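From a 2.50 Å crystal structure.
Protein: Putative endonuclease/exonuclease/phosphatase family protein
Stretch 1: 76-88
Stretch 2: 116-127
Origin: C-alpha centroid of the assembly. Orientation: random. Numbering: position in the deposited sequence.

Stretch 1, residues 76-88: GEYAPLFYRKDKY
Stretch 2 116-127: RIATWAKFKDKA

The two strands run in nearly the same direction, yet the one beta bridge between the stretches is antiparallel. Strand 81-84 and strand 117-125 have N-to-C directions 24° apart, and their axes come no closer than 8.9 Å. This spacing is too wide for backbone pairing, so side chains fill the gap. After Arg-84 the chain turns back. Residues 85-87 have helical phi/psi (-53/-43, -79/-19, -93/-41), and both Lys-87 N and Tyr-88 N donate to Arg-84 O at 3.1 Å. Arg-84 NH2 forms a salt bridge with Asp-86 OD2 at 3.0 Å.

The turn delivers Tyr-88, extended at -124/146, to Asp-125 at -78/108. Tyr-88 and Asp-125 form a non-hydrogen-bonded antiparallel pair, Tyr-88 CA to Asp-125 CA 4.9 Å, with both side chains on the same face of the sheet. Tyr-88 CA lies 3.4 Å from Lys-124 O, a CA-H...O contact. The Tyr-88 ring (chi1 m, chi2 -80°) brings CE1 to 3.7 Å from Asp-125 OD1; Asp-125 has chi1 t.

Lys-126 closes this end. Lys-126 N donates to Lys-87 O at 3.2 Å, with an N-H...O angle of 147°. Its side chain has chi1 p, chi2 off-well at -143°, chi3 m and chi4 t. Lys-126 runs along the turn, with its CG 2.9 Å from Lys-87 O and its CD 3.3 Å from Asp-86 O. Lys-126 NZ then donates to Lys-85 O at 3.2 Å. One lysine thus binds two carbonyls of the turn.

Phe-123 (chi1 m, chi2 -68°) points toward stretch 1 and meets two tyrosines. Its edge faces the ring of Tyr-83 (chi1 p, chi2 -81°). The centroids of the Tyr-83 and Phe-123 rings are 5.0 Å apart and the planes at 65°; Phe-123 CE1 is 3.5 Å from Tyr-83 CG. Phe-123 CD1 also touches Tyr-88 CB at 3.9 Å.

Further back, alternate residues of strand 117-125 point toward stretch 1: Ile-117, Thr-119, Ala-121 and Phe-123. Leu-81 (chi1 m, chi2 t) packs its CD1 4.3 Å from Ala-121 CB and 3.8 Å from Thr-119 O. Phe-82 points away. Ala-79, at -139/61, lies opposite Thr-119, CA to CA 6.3 Å. Ala-79 CB is 4.1 Å from CG1 of Ile-117 (chi1 p, chi2 t), and Ala-79 O is 3.3 Å from Thr-119 CB. Thr-119 has chi1 m. A water links the pair, accepting from Ala-79 N at 3.0 Å and hydrogen-bonding Thr-119 OG1 at 2.6 Å. At the start, Glu-77 O is 4.1 Å from Ile-117 CD1.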

# COMPACT_ATOMS: atom_id res chain seq x y z
N GLY A 76 -16.51 -1.08 6.19
CA GLY A 76 -15.21 -1.68 6.44
C GLY A 76 -14.04 -0.82 6.01
O GLY A 76 -14.23 0.28 5.47
N GLU A 77 -12.83 -1.31 6.24
CA GLU A 77 -11.64 -0.55 5.87
C GLU A 77 -11.34 -0.68 4.37
O GLU A 77 -11.54 -1.72 3.76
CB GLU A 77 -10.42 -1.04 6.67
CG GLU A 77 -10.69 -1.22 8.16
CD GLU A 77 -9.43 -1.48 8.97
OE1 GLU A 77 -8.54 -2.22 8.49
OE2 GLU A 77 -9.32 -0.95 10.09
N TYR A 78 -10.90 0.42 3.78
CA TYR A 78 -10.53 0.46 2.38
C TYR A 78 -9.03 0.19 2.29
O TYR A 78 -8.31 0.29 3.28
CB TYR A 78 -10.75 1.86 1.80
CG TYR A 78 -12.18 2.27 1.56
CD1 TYR A 78 -12.59 2.68 0.29
CD2 TYR A 78 -13.10 2.31 2.60
CE1 TYR A 78 -13.88 3.11 0.06
CE2 TYR A 78 -14.41 2.74 2.38
CZ TYR A 78 -14.78 3.14 1.10
OH TYR A 78 -16.06 3.56 0.85
N ALA A 79 -8.58 -0.13 1.08
CA ALA A 79 -7.15 -0.33 0.80
C ALA A 79 -7.03 0.37 -0.55
O ALA A 79 -6.66 -0.23 -1.55
CB ALA A 79 -6.84 -1.81 0.69
N PRO A 80 -7.32 1.68 -0.57
CA PRO A 80 -7.31 2.54 -1.76
C PRO A 80 -5.97 2.97 -2.34
O PRO A 80 -4.93 2.87 -1.70
CB PRO A 80 -8.12 3.74 -1.30
CG PRO A 80 -7.60 3.93 0.11
CD PRO A 80 -7.47 2.50 0.65
N LEU A 81 -6.05 3.44 -3.58
CA LEU A 81 -4.92 3.95 -4.33
C LEU A 81 -5.24 5.38 -4.74
O LEU A 81 -6.27 5.64 -5.37
CB LEU A 81 -4.70 3.10 -5.59
CG LEU A 81 -3.91 1.81 -5.40
CD1 LEU A 81 -4.10 0.92 -6.61
CD2 LEU A 81 -2.43 2.14 -5.18
N PHE A 82 -4.37 6.32 -4.37
CA PHE A 82 -4.56 7.71 -4.76
C PHE A 82 -3.50 8.07 -5.78
O PHE A 82 -2.34 7.69 -5.63
CB PHE A 82 -4.49 8.63 -3.55
CG PHE A 82 -5.74 8.63 -2.71
CD1 PHE A 82 -6.05 7.54 -1.91
CD2 PHE A 82 -6.63 9.70 -2.77
CE1 PHE A 82 -7.23 7.51 -1.16
CE2 PHE A 82 -7.83 9.68 -2.03
CZ PHE A 82 -8.13 8.58 -1.23
N TYR A 83 -3.90 8.79 -6.82
CA TYR A 83 -2.97 9.17 -7.87
C TYR A 83 -3.25 10.58 -8.39
O TYR A 83 -4.34 11.13 -8.20
CB TYR A 83 -3.07 8.19 -9.02
CG TYR A 83 -4.45 8.13 -9.62
CD1 TYR A 83 -5.48 7.37 -9.04
CD2 TYR A 83 -4.75 8.86 -10.79
CE1 TYR A 83 -6.75 7.34 -9.60
CE2 TYR A 83 -6.02 8.83 -11.35
CZ TYR A 83 -7.02 8.07 -10.75
OH TYR A 83 -8.27 8.03 -11.34
N ARG A 84 -2.25 11.16 -9.06
CA ARG A 84 -2.37 12.49 -9.66
C ARG A 84 -3.32 12.42 -10.87
O ARG A 84 -3.00 11.79 -11.87
CB ARG A 84 -1.00 12.98 -10.11
CG ARG A 84 -0.04 13.25 -8.98
CD ARG A 84 -0.48 14.45 -8.18
NE ARG A 84 -0.54 15.65 -9.01
CZ ARG A 84 0.52 16.20 -9.59
NH1 ARG A 84 1.72 15.66 -9.42
NH2 ARG A 84 0.37 17.28 -10.35
N LYS A 85 -4.47 13.08 -10.77
CA LYS A 85 -5.47 13.10 -11.85
C LYS A 85 -4.88 13.52 -13.19
O LYS A 85 -5.17 12.92 -14.22
CB LYS A 85 -6.60 14.06 -11.51
CG LYS A 85 -7.10 13.96 -10.08
CD LYS A 85 -8.06 15.09 -9.71
CE LYS A 85 -9.45 14.86 -10.28
NZ LYS A 85 -10.44 15.82 -9.71
N ASP A 86 -4.04 14.55 -13.15
CA ASP A 86 -3.41 15.10 -14.35
C ASP A 86 -2.22 14.32 -14.87
O ASP A 86 -1.84 14.47 -16.03
CB ASP A 86 -3.01 16.56 -14.09
CG ASP A 86 -2.08 16.72 -12.88
OD1 ASP A 86 -2.51 16.41 -11.74
OD2 ASP A 86 -0.92 17.14 -13.08
N LYS A 87 -1.62 13.47 -14.04
CA LYS A 87 -0.47 12.69 -14.49
C LYS A 87 -0.80 11.31 -15.03
O LYS A 87 -0.23 10.89 -16.04
CB LYS A 87 0.54 12.52 -13.36
CG LYS A 87 1.54 13.64 -13.20
CD LYS A 87 2.79 13.05 -12.57
CE LYS A 87 3.85 14.08 -12.28
NZ LYS A 87 5.07 13.41 -11.76
N TYR A 88 -1.72 10.62 -14.38
CA TYR A 88 -2.08 9.26 -14.80
C TYR A 88 -3.56 9.04 -15.08
O TYR A 88 -4.43 9.63 -14.44
CB TYR A 88 -1.64 8.27 -13.72
CG TYR A 88 -0.27 8.56 -13.19
CD1 TYR A 88 0.87 8.16 -13.90
CD2 TYR A 88 -0.10 9.29 -12.02
CE1 TYR A 88 2.14 8.49 -13.45
CE2 TYR A 88 1.17 9.63 -11.56
CZ TYR A 88 2.28 9.23 -12.28
OH TYR A 88 3.54 9.59 -11.84
N ARG A 116 -10.00 -9.66 4.21
CA ARG A 116 -8.92 -8.88 3.60
C ARG A 116 -9.15 -8.65 2.10
O ARG A 116 -9.84 -9.43 1.44
CB ARG A 116 -7.58 -9.59 3.83
CG ARG A 116 -7.22 -9.75 5.31
CD ARG A 116 -6.98 -8.41 5.98
NE ARG A 116 -7.00 -8.52 7.44
CZ ARG A 116 -6.66 -7.55 8.28
NH1 ARG A 116 -6.26 -6.37 7.82
NH2 ARG A 116 -6.72 -7.76 9.59
N ILE A 117 -8.57 -7.58 1.57
CA ILE A 117 -8.73 -7.27 0.15
C ILE A 117 -7.48 -6.67 -0.49
O ILE A 117 -6.52 -6.29 0.19
CB ILE A 117 -9.85 -6.25 -0.10
CG1 ILE A 117 -9.55 -4.95 0.66
CG2 ILE A 117 -11.20 -6.83 0.28
CD1 ILE A 117 -10.55 -3.84 0.42
N ALA A 118 -7.52 -6.59 -1.81
CA ALA A 118 -6.45 -6.00 -2.60
C ALA A 118 -7.16 -5.15 -3.66
O ALA A 118 -8.11 -5.61 -4.28
CB ALA A 118 -5.62 -7.09 -3.26
N THR A 119 -6.73 -3.91 -3.82
CA THR A 119 -7.32 -3.05 -4.84
C THR A 119 -6.22 -2.81 -5.87
O THR A 119 -5.07 -2.55 -5.51
CB THR A 119 -7.80 -1.70 -4.24
OG1 THR A 119 -8.98 -1.92 -3.46
CG2 THR A 119 -8.11 -0.69 -5.34
N TRP A 120 -6.57 -2.93 -7.15
CA TRP A 120 -5.60 -2.75 -8.23
C TRP A 120 -6.09 -1.79 -9.29
O TRP A 120 -7.28 -1.48 -9.36
CB TRP A 120 -5.27 -4.09 -8.91
CG TRP A 120 -6.45 -4.73 -9.59
CD1 TRP A 120 -7.30 -5.64 -9.04
CD2 TRP A 120 -6.92 -4.49 -10.93
NE1 TRP A 120 -8.27 -5.98 -9.96
CE2 TRP A 120 -8.06 -5.29 -11.12
CE3 TRP A 120 -6.48 -3.67 -11.98
CZ2 TRP A 120 -8.79 -5.30 -12.32
CZ3 TRP A 120 -7.21 -3.67 -13.18
CH2 TRP A 120 -8.35 -4.49 -13.33
N ALA A 121 -5.17 -1.35 -10.14
CA ALA A 121 -5.51 -0.44 -11.21
C ALA A 121 -4.46 -0.46 -12.30
O ALA A 121 -3.26 -0.43 -12.03
CB ALA A 121 -5.65 0.97 -10.66
N LYS A 122 -4.92 -0.53 -13.54
CA LYS A 122 -4.04 -0.53 -14.69
C LYS A 122 -3.94 0.95 -15.10
O LYS A 122 -4.90 1.54 -15.58
CB LYS A 122 -4.69 -1.39 -15.78
CG LYS A 122 -3.92 -1.51 -17.09
CD LYS A 122 -4.67 -2.44 -18.03
CE LYS A 122 -4.05 -2.44 -19.41
NZ LYS A 122 -4.89 -3.18 -20.39
N PHE A 123 -2.76 1.53 -14.88
CA PHE A 123 -2.51 2.94 -15.18
C PHE A 123 -1.86 3.20 -16.52
O PHE A 123 -1.38 2.29 -17.18
CB PHE A 123 -1.59 3.55 -14.11
CG PHE A 123 -2.27 3.86 -12.82
CD1 PHE A 123 -3.22 4.87 -12.75
CD2 PHE A 123 -1.93 3.17 -11.66
CE1 PHE A 123 -3.81 5.21 -11.53
CE2 PHE A 123 -2.52 3.51 -10.44
CZ PHE A 123 -3.46 4.53 -10.38
N LYS A 124 -1.84 4.46 -16.90
CA LYS A 124 -1.20 4.87 -18.14
C LYS A 124 -0.65 6.25 -17.89
O LYS A 124 -1.37 7.12 -17.39
CB LYS A 124 -2.17 4.93 -19.31
CG LYS A 124 -1.46 5.28 -20.62
CD LYS A 124 -2.20 6.34 -21.45
CE LYS A 124 -3.42 5.76 -22.15
NZ LYS A 124 -4.12 6.79 -22.96
N ASP A 125 0.61 6.45 -18.21
CA ASP A 125 1.22 7.75 -18.02
C ASP A 125 0.74 8.61 -19.18
O ASP A 125 1.16 8.41 -20.32
CB ASP A 125 2.75 7.63 -18.06
CG ASP A 125 3.44 8.91 -17.69
OD1 ASP A 125 4.03 8.98 -16.59
OD2 ASP A 125 3.40 9.87 -18.50
N LYS A 126 -0.14 9.56 -18.90
CA LYS A 126 -0.66 10.42 -19.95
C LYS A 126 0.34 11.47 -20.38
O LYS A 126 0.03 12.65 -20.46
CB LYS A 126 -1.98 11.08 -19.51
CG LYS A 126 -1.87 11.90 -18.26
CD LYS A 126 -3.13 11.77 -17.42
CE LYS A 126 -4.38 12.16 -18.18
NZ LYS A 126 -5.56 12.16 -17.26
N ALA A 127 1.55 11.03 -20.67
CA ALA A 127 2.61 11.93 -21.11
C ALA A 127 3.61 11.08 -21.88
O ALA A 127 4.15 11.53 -22.88
CB ALA A 127 3.30 12.59 -19.90
O HOH W 1 -10.07 -0.62 -1.46